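Local coordinates for protein phosphoserine phosphatase RsbX (Bacillus subtilis, PDB 3W42) that dephosphorylates phosphoserine in RsbS as a manganese-binding PPM-type phosphatase, thereby keeping sigma-B activity low during growth and restoring it to the prestress level after induction, at residues A[100-114]-A[140-154]. Residues are numbered along the deposited sequence; the frame is centred on the assembly and turned at random.
Sequences RQFTYCSVGNVRFIL and THTATYEKGSKFIIH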
loop_
_atom_site.group_PDB
_atom_site.type_symbol
_atom_site.label_atom_id
_atom_site.label_comp_id
_atom_site.label_asym_id
_atom_site.label_seq_id
_atom_site.Cartn_x
_atom_site.Cartn_y
_atom_site.Cartn_z
ATOM N N ARG A 100 0.064 -13.122 14.105
ATOM C CA ARG A 100 -0.793 -12.953 12.906
ATOM C C ARG A 100 -1.713 -11.773 13.114
ATOM O O ARG A 100 -2.919 -11.867 12.921
ATOM C CB ARG A 100 -1.528 -14.221 12.480
ATOM C CG ARG A 100 -0.594 -15.312 11.993
ATOM C CD ARG A 100 -1.342 -16.369 11.196
ATOM N NE ARG A 100 -0.507 -17.395 10.591
ATOM C CZ ARG A 100 -0.097 -18.494 11.191
ATOM N NH1 ARG A 100 -0.493 -18.747 12.460
ATOM N NH2 ARG A 100 0.664 -19.342 10.578
ATOM N N GLN A 101 -1.137 -10.627 13.441
ATOM C CA GLN A 101 -1.919 -9.418 13.684
ATOM C C GLN A 101 -1.458 -8.338 12.689
ATOM O O GLN A 101 -0.269 -8.152 12.484
ATOM C CB GLN A 101 -1.746 -8.926 15.090
ATOM C CG GLN A 101 -2.769 -7.798 15.435
ATOM C CD GLN A 101 -2.760 -7.409 16.890
ATOM O OE1 GLN A 101 -3.738 -7.718 17.642
ATOM N NE2 GLN A 101 -1.724 -6.693 17.304
ATOM N N PHE A 102 -2.402 -7.603 12.116
ATOM C CA PHE A 102 -2.053 -6.443 11.348
ATOM C C PHE A 102 -2.670 -5.205 11.900
ATOM O O PHE A 102 -3.727 -5.243 12.554
ATOM C CB PHE A 102 -2.392 -6.655 9.845
ATOM C CG PHE A 102 -3.840 -6.620 9.491
ATOM C CD1 PHE A 102 -4.481 -5.454 9.174
ATOM C CD2 PHE A 102 -4.565 -7.806 9.476
ATOM C CE1 PHE A 102 -5.754 -5.422 8.815
ATOM C CE2 PHE A 102 -5.918 -7.814 9.081
ATOM C CZ PHE A 102 -6.453 -6.597 8.707
ATOM N N THR A 103 -2.034 -4.066 11.597
ATOM C CA THR A 103 -2.552 -2.777 11.956
ATOM C C THR A 103 -2.459 -1.901 10.655
ATOM O O THR A 103 -1.498 -2.007 9.885
ATOM C CB THR A 103 -1.802 -2.140 13.065
ATOM O OG1 THR A 103 -0.394 -2.168 12.847
ATOM C CG2 THR A 103 -2.138 -2.764 14.433
ATOM N N TYR A 104 -3.447 -1.064 10.448
ATOM C CA TYR A 104 -3.598 -0.332 9.202
ATOM C C TYR A 104 -4.166 1.019 9.436
ATOM O O TYR A 104 -5.161 1.185 10.174
ATOM C CB TYR A 104 -4.556 -1.135 8.256
ATOM C CG TYR A 104 -4.809 -0.484 6.934
ATOM C CD1 TYR A 104 -3.788 -0.454 5.964
ATOM C CD2 TYR A 104 -6.005 0.158 6.656
ATOM C CE1 TYR A 104 -4.022 0.149 4.728
ATOM C CE2 TYR A 104 -6.221 0.784 5.418
ATOM C CZ TYR A 104 -5.212 0.762 4.469
ATOM O OH TYR A 104 -5.364 1.356 3.243
ATOM N N CYS A 105 -3.602 2.041 8.784
ATOM C CA CYS A 105 -4.116 3.389 8.854
ATOM C C CYS A 105 -3.900 4.029 7.498
ATOM O O CYS A 105 -2.841 3.883 6.891
ATOM C CB CYS A 105 -3.471 4.175 9.946
ATOM S SG CYS A 105 -4.167 5.787 10.306
ATOM N N SER A 106 -4.887 4.799 7.042
ATOM C CA SER A 106 -4.908 5.373 5.702
ATOM C C SER A 106 -5.656 6.679 5.691
ATOM O O SER A 106 -6.637 6.860 6.442
ATOM C CB SER A 106 -5.582 4.345 4.806
ATOM O OG SER A 106 -5.737 4.792 3.485
ATOM N N VAL A 107 -5.255 7.577 4.778
ATOM C CA VAL A 107 -6.078 8.729 4.399
ATOM C C VAL A 107 -6.011 8.842 2.872
ATOM O O VAL A 107 -4.917 8.901 2.318
ATOM C CB VAL A 107 -5.618 10.038 5.043
ATOM C CG1 VAL A 107 -6.440 11.216 4.545
ATOM C CG2 VAL A 107 -5.695 9.927 6.599
ATOM N N GLY A 108 -7.172 8.885 2.236
ATOM C CA GLY A 108 -7.223 9.055 0.814
ATOM C C GLY A 108 -7.600 7.815 0.072
ATOM O O GLY A 108 -8.320 6.956 0.566
ATOM N N ASN A 109 -7.180 7.744 -1.201
ATOM C CA ASN A 109 -7.699 6.803 -2.168
ATOM C C ASN A 109 -6.746 5.681 -2.504
ATOM O O ASN A 109 -6.993 4.962 -3.490
ATOM C CB ASN A 109 -8.189 7.541 -3.421
ATOM C CG ASN A 109 -7.035 8.063 -4.243
ATOM O OD1 ASN A 109 -5.887 8.115 -3.770
ATOM N ND2 ASN A 109 -7.361 8.445 -5.470
ATOM N N VAL A 110 -5.741 5.439 -1.694
ATOM C CA VAL A 110 -4.942 4.250 -1.816
ATOM C C VAL A 110 -5.655 3.137 -1.092
ATOM O O VAL A 110 -6.040 3.284 0.094
ATOM C CB VAL A 110 -3.487 4.489 -1.208
ATOM C CG1 VAL A 110 -2.647 3.227 -1.323
ATOM C CG2 VAL A 110 -2.815 5.655 -1.901
ATOM N N ARG A 111 -5.969 2.058 -1.775
ATOM C CA ARG A 111 -6.871 1.023 -1.285
ATOM C C ARG A 111 -6.120 -0.183 -0.748
ATOM O O ARG A 111 -5.038 -0.511 -1.221
ATOM C CB ARG A 111 -7.791 0.585 -2.381
ATOM C CG ARG A 111 -8.651 1.721 -3.067
ATOM C CD ARG A 111 -9.387 2.543 -2.110
ATOM N NE ARG A 111 -10.408 1.813 -1.386
ATOM C CZ ARG A 111 -11.653 1.564 -1.814
ATOM N NH1 ARG A 111 -12.078 2.139 -2.960
ATOM N NH2 ARG A 111 -12.479 0.831 -1.069
ATOM N N PHE A 112 -6.718 -0.842 0.218
ATOM C CA PHE A 112 -6.193 -2.041 0.830
ATOM C C PHE A 112 -7.311 -3.062 0.906
ATOM O O PHE A 112 -8.427 -2.765 1.359
ATOM C CB PHE A 112 -5.697 -1.736 2.265
ATOM C CG PHE A 112 -5.281 -2.910 3.093
ATOM C CD1 PHE A 112 -4.432 -3.912 2.638
ATOM C CD2 PHE A 112 -5.647 -2.982 4.446
ATOM C CE1 PHE A 112 -4.003 -4.915 3.481
ATOM C CE2 PHE A 112 -5.234 -3.974 5.286
ATOM C CZ PHE A 112 -4.402 -4.972 4.811
ATOM N N ILE A 113 -7.022 -4.284 0.437
ATOM C CA ILE A 113 -7.949 -5.389 0.480
ATOM C C ILE A 113 -7.205 -6.604 0.991
ATOM O O ILE A 113 -6.166 -6.959 0.407
ATOM C CB ILE A 113 -8.556 -5.706 -0.975
ATOM C CG1 ILE A 113 -9.196 -4.456 -1.603
ATOM C CG2 ILE A 113 -9.546 -6.857 -0.797
ATOM C CD1 ILE A 113 -8.300 -3.601 -2.419
ATOM N N LEU A 114 -7.694 -7.235 2.038
ATOM C CA LEU A 114 -7.118 -8.478 2.578
ATOM C C LEU A 114 -8.204 -9.544 2.499
ATOM O O LEU A 114 -9.279 -9.406 3.048
ATOM C CB LEU A 114 -6.553 -8.266 3.967
ATOM C CG LEU A 114 -5.854 -9.513 4.614
ATOM C CD1 LEU A 114 -4.637 -9.079 5.497
ATOM C CD2 LEU A 114 -6.839 -10.450 5.302
ATOM N N THR A 140 -7.450 3.764 12.945
ATOM C CA THR A 140 -6.573 2.646 12.848
ATOM C C THR A 140 -7.340 1.371 13.007
ATOM O O THR A 140 -8.118 1.208 13.977
ATOM C CB THR A 140 -5.458 2.751 13.892
ATOM O OG1 THR A 140 -4.682 3.912 13.610
ATOM C CG2 THR A 140 -4.573 1.455 13.853
ATOM N N HIS A 141 -7.110 0.415 12.138
ATOM C CA HIS A 141 -7.711 -0.937 12.231
ATOM C C HIS A 141 -6.680 -1.889 12.745
ATOM O O HIS A 141 -5.520 -1.894 12.319
ATOM C CB HIS A 141 -8.196 -1.448 10.852
ATOM C CG HIS A 141 -8.969 -2.755 10.840
ATOM N ND1 HIS A 141 -10.291 -2.789 11.182
ATOM C CD2 HIS A 141 -8.632 -4.029 10.486
ATOM C CE1 HIS A 141 -10.739 -4.031 11.068
ATOM N NE2 HIS A 141 -9.770 -4.795 10.616
ATOM N N THR A 142 -7.086 -2.726 13.676
ATOM C CA THR A 142 -6.256 -3.797 14.238
ATOM C C THR A 142 -7.036 -5.096 14.130
ATOM O O THR A 142 -8.155 -5.141 14.609
ATOM C CB THR A 142 -5.945 -3.501 15.759
ATOM O OG1 THR A 142 -5.337 -2.214 15.860
ATOM C CG2 THR A 142 -5.075 -4.580 16.374
ATOM N N ALA A 143 -6.475 -6.134 13.541
ATOM C CA ALA A 143 -7.156 -7.383 13.384
ATOM C C ALA A 143 -6.171 -8.520 13.282
ATOM O O ALA A 143 -5.043 -8.364 12.908
ATOM C CB ALA A 143 -8.093 -7.347 12.197
ATOM N N THR A 144 -6.679 -9.725 13.525
ATOM C CA THR A 144 -5.944 -10.972 13.306
ATOM C C THR A 144 -6.234 -11.466 11.909
ATOM O O THR A 144 -7.365 -11.415 11.455
ATOM C CB THR A 144 -6.421 -11.983 14.372
ATOM O OG1 THR A 144 -6.164 -11.395 15.652
ATOM C CG2 THR A 144 -5.733 -13.328 14.298
ATOM N N TYR A 145 -5.264 -11.996 11.218
ATOM C CA TYR A 145 -5.433 -12.664 9.940
ATOM C C TYR A 145 -5.234 -14.167 10.149
ATOM O O TYR A 145 -4.502 -14.607 10.992
ATOM C CB TYR A 145 -4.533 -12.113 8.816
ATOM C CG TYR A 145 -3.073 -12.356 9.028
ATOM C CD1 TYR A 145 -2.446 -13.505 8.586
ATOM C CD2 TYR A 145 -2.289 -11.411 9.670
ATOM C CE1 TYR A 145 -1.126 -13.724 8.751
ATOM C CE2 TYR A 145 -0.902 -11.666 9.889
ATOM C CZ TYR A 145 -0.326 -12.777 9.414
ATOM O OH TYR A 145 1.018 -12.960 9.601
ATOM N N GLU A 146 -5.827 -14.943 9.286
ATOM C CA GLU A 146 -5.636 -16.393 9.213
ATOM C C GLU A 146 -4.584 -16.783 8.218
ATOM O O GLU A 146 -4.369 -16.091 7.197
ATOM C CB GLU A 146 -6.915 -17.127 8.893
ATOM C CG GLU A 146 -7.946 -16.964 9.969
ATOM C CD GLU A 146 -9.075 -17.902 9.898
ATOM O OE1 GLU A 146 -9.926 -17.580 9.037
ATOM O OE2 GLU A 146 -9.214 -18.825 10.745
ATOM N N LYS A 147 -3.882 -17.866 8.511
ATOM C CA LYS A 147 -2.924 -18.365 7.570
ATOM C C LYS A 147 -3.574 -18.527 6.177
ATOM O O LYS A 147 -4.708 -18.958 6.017
ATOM C CB LYS A 147 -2.243 -19.652 8.031
ATOM C CG LYS A 147 -3.160 -20.830 8.200
ATOM C CD LYS A 147 -2.344 -22.127 8.411
ATOM C CE LYS A 147 -3.208 -23.347 8.760
ATOM N NZ LYS A 147 -3.893 -23.240 10.022
ATOM N N GLY A 148 -2.825 -18.144 5.130
ATOM C CA GLY A 148 -3.319 -18.221 3.799
ATOM C C GLY A 148 -3.896 -16.935 3.251
ATOM O O GLY A 148 -4.239 -16.877 2.061
ATOM N N SER A 149 -4.064 -15.942 4.090
ATOM C CA SER A 149 -4.573 -14.648 3.642
ATOM C C SER A 149 -3.703 -14.025 2.584
ATOM O O SER A 149 -2.479 -14.193 2.594
ATOM C CB SER A 149 -4.716 -13.702 4.836
ATOM O OG SER A 149 -5.679 -14.170 5.776
ATOM N N LYS A 150 -4.334 -13.300 1.660
ATOM C CA LYS A 150 -3.657 -12.629 0.564
ATOM C C LYS A 150 -4.160 -11.175 0.509
ATOM O O LYS A 150 -5.370 -10.958 0.691
ATOM C CB LYS A 150 -3.932 -13.322 -0.771
ATOM C CG LYS A 150 -3.290 -14.673 -0.874
ATOM C CD LYS A 150 -3.760 -15.582 -1.978
ATOM C CE LYS A 150 -5.051 -16.296 -1.572
ATOM N NZ LYS A 150 -5.643 -17.054 -2.643
ATOM N N PHE A 151 -3.296 -10.213 0.249
ATOM C CA PHE A 151 -3.687 -8.835 0.276
ATOM C C PHE A 151 -3.085 -8.044 -0.880
ATOM O O PHE A 151 -2.041 -8.432 -1.434
ATOM C CB PHE A 151 -3.436 -8.154 1.598
ATOM C CG PHE A 151 -1.973 -7.947 1.952
ATOM C CD1 PHE A 151 -1.286 -6.866 1.460
ATOM C CD2 PHE A 151 -1.303 -8.843 2.766
ATOM C CE1 PHE A 151 0.123 -6.701 1.811
ATOM C CE2 PHE A 151 0.051 -8.634 3.089
ATOM C CZ PHE A 151 0.742 -7.580 2.622
ATOM N N ILE A 152 -3.664 -6.900 -1.142
ATOM C CA ILE A 152 -3.111 -5.888 -2.024
ATOM C C ILE A 152 -3.287 -4.523 -1.420
ATOM O O ILE A 152 -4.340 -4.233 -0.804
ATOM C CB ILE A 152 -3.743 -5.971 -3.422
ATOM C CG1 ILE A 152 -3.016 -5.061 -4.444
ATOM C CG2 ILE A 152 -5.238 -5.653 -3.409
ATOM C CD1 ILE A 152 -3.502 -5.231 -5.893
ATOM N N ILE A 153 -2.326 -3.653 -1.626
ATOM C CA ILE A 153 -2.439 -2.205 -1.434
ATOM C C ILE A 153 -2.159 -1.567 -2.777
ATOM O O ILE A 153 -1.120 -1.905 -3.379
ATOM C CB ILE A 153 -1.451 -1.650 -0.395
ATOM C CG1 ILE A 153 -1.657 -2.340 0.966
ATOM C CG2 ILE A 153 -1.606 -0.161 -0.245
ATOM C CD1 ILE A 153 -0.502 -2.026 1.968
ATOM N N HIS A 154 -3.005 -0.684 -3.283
ATOM C CA HIS A 154 -2.777 -0.121 -4.622
ATOM C C HIS A 154 -3.197 1.314 -4.736
ATOM O O HIS A 154 -4.175 1.779 -4.094
ATOM C CB HIS A 154 -3.479 -0.963 -5.677
ATOM C CG HIS A 154 -4.967 -0.934 -5.677
ATOM N ND1 HIS A 154 -5.680 0.077 -6.288
ATOM C CD2 HIS A 154 -5.919 -1.782 -5.199
ATOM C CE1 HIS A 154 -6.994 -0.193 -6.151
ATOM N NE2 HIS A 154 -7.159 -1.323 -5.498
HETATM O O HOH W 1 -6.257 -8.594 16.747
HETATM O O HOH W 2 -6.595 3.088 -5.130
#
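Arg-100 lays its aliphatic chain over the ring of Tyr-145, with CB 3.6 Å from the ring centroid and only 14° off its normal, a CH-pi contact. The chain, extended from CG to NE, runs on past CE1 and carries the guanidinium beyond the ring, almost perpendicular to it, to Lys-147 CB and a salt bridge with the C-terminal carboxylate of Ser-199. Arginine suits this place because its methylenes cover an aromatic face while its charged end reaches a carboxylate. The backbone adds a bond from Tyr-145 N to Arg-100 O (2.9 Å). Both segments span the two antiparallel sheets of the PPM (PP2C-type) alpha-beta-beta-alpha sandwich: strand 101-107 pairs with the outermost strand 140-144 in one sheet, strand 111-114 with 150-154 in the other. Phe-102 points from strand 101-107 toward the other sheet, its CE1 in plane at the edge of the Phe-112 ring. Its CG stands between backbone N and carbonyl carbon (chi1 73°), which leans the ring toward strand 140-144, where CE2 meets Ala-143 CB at 3.8 Å. The single methyl of Ala-143 is small enough for the ring to lie against it. In the second sheet Phe-112 makes an offset edge-to-face contact, its edge toward the Phe-151 face, planes 74° apart, and His-154, paired with Arg-111 by two backbone bonds, receives Arg-111 CB over its imidazole face, 4.0 Å from the centroid.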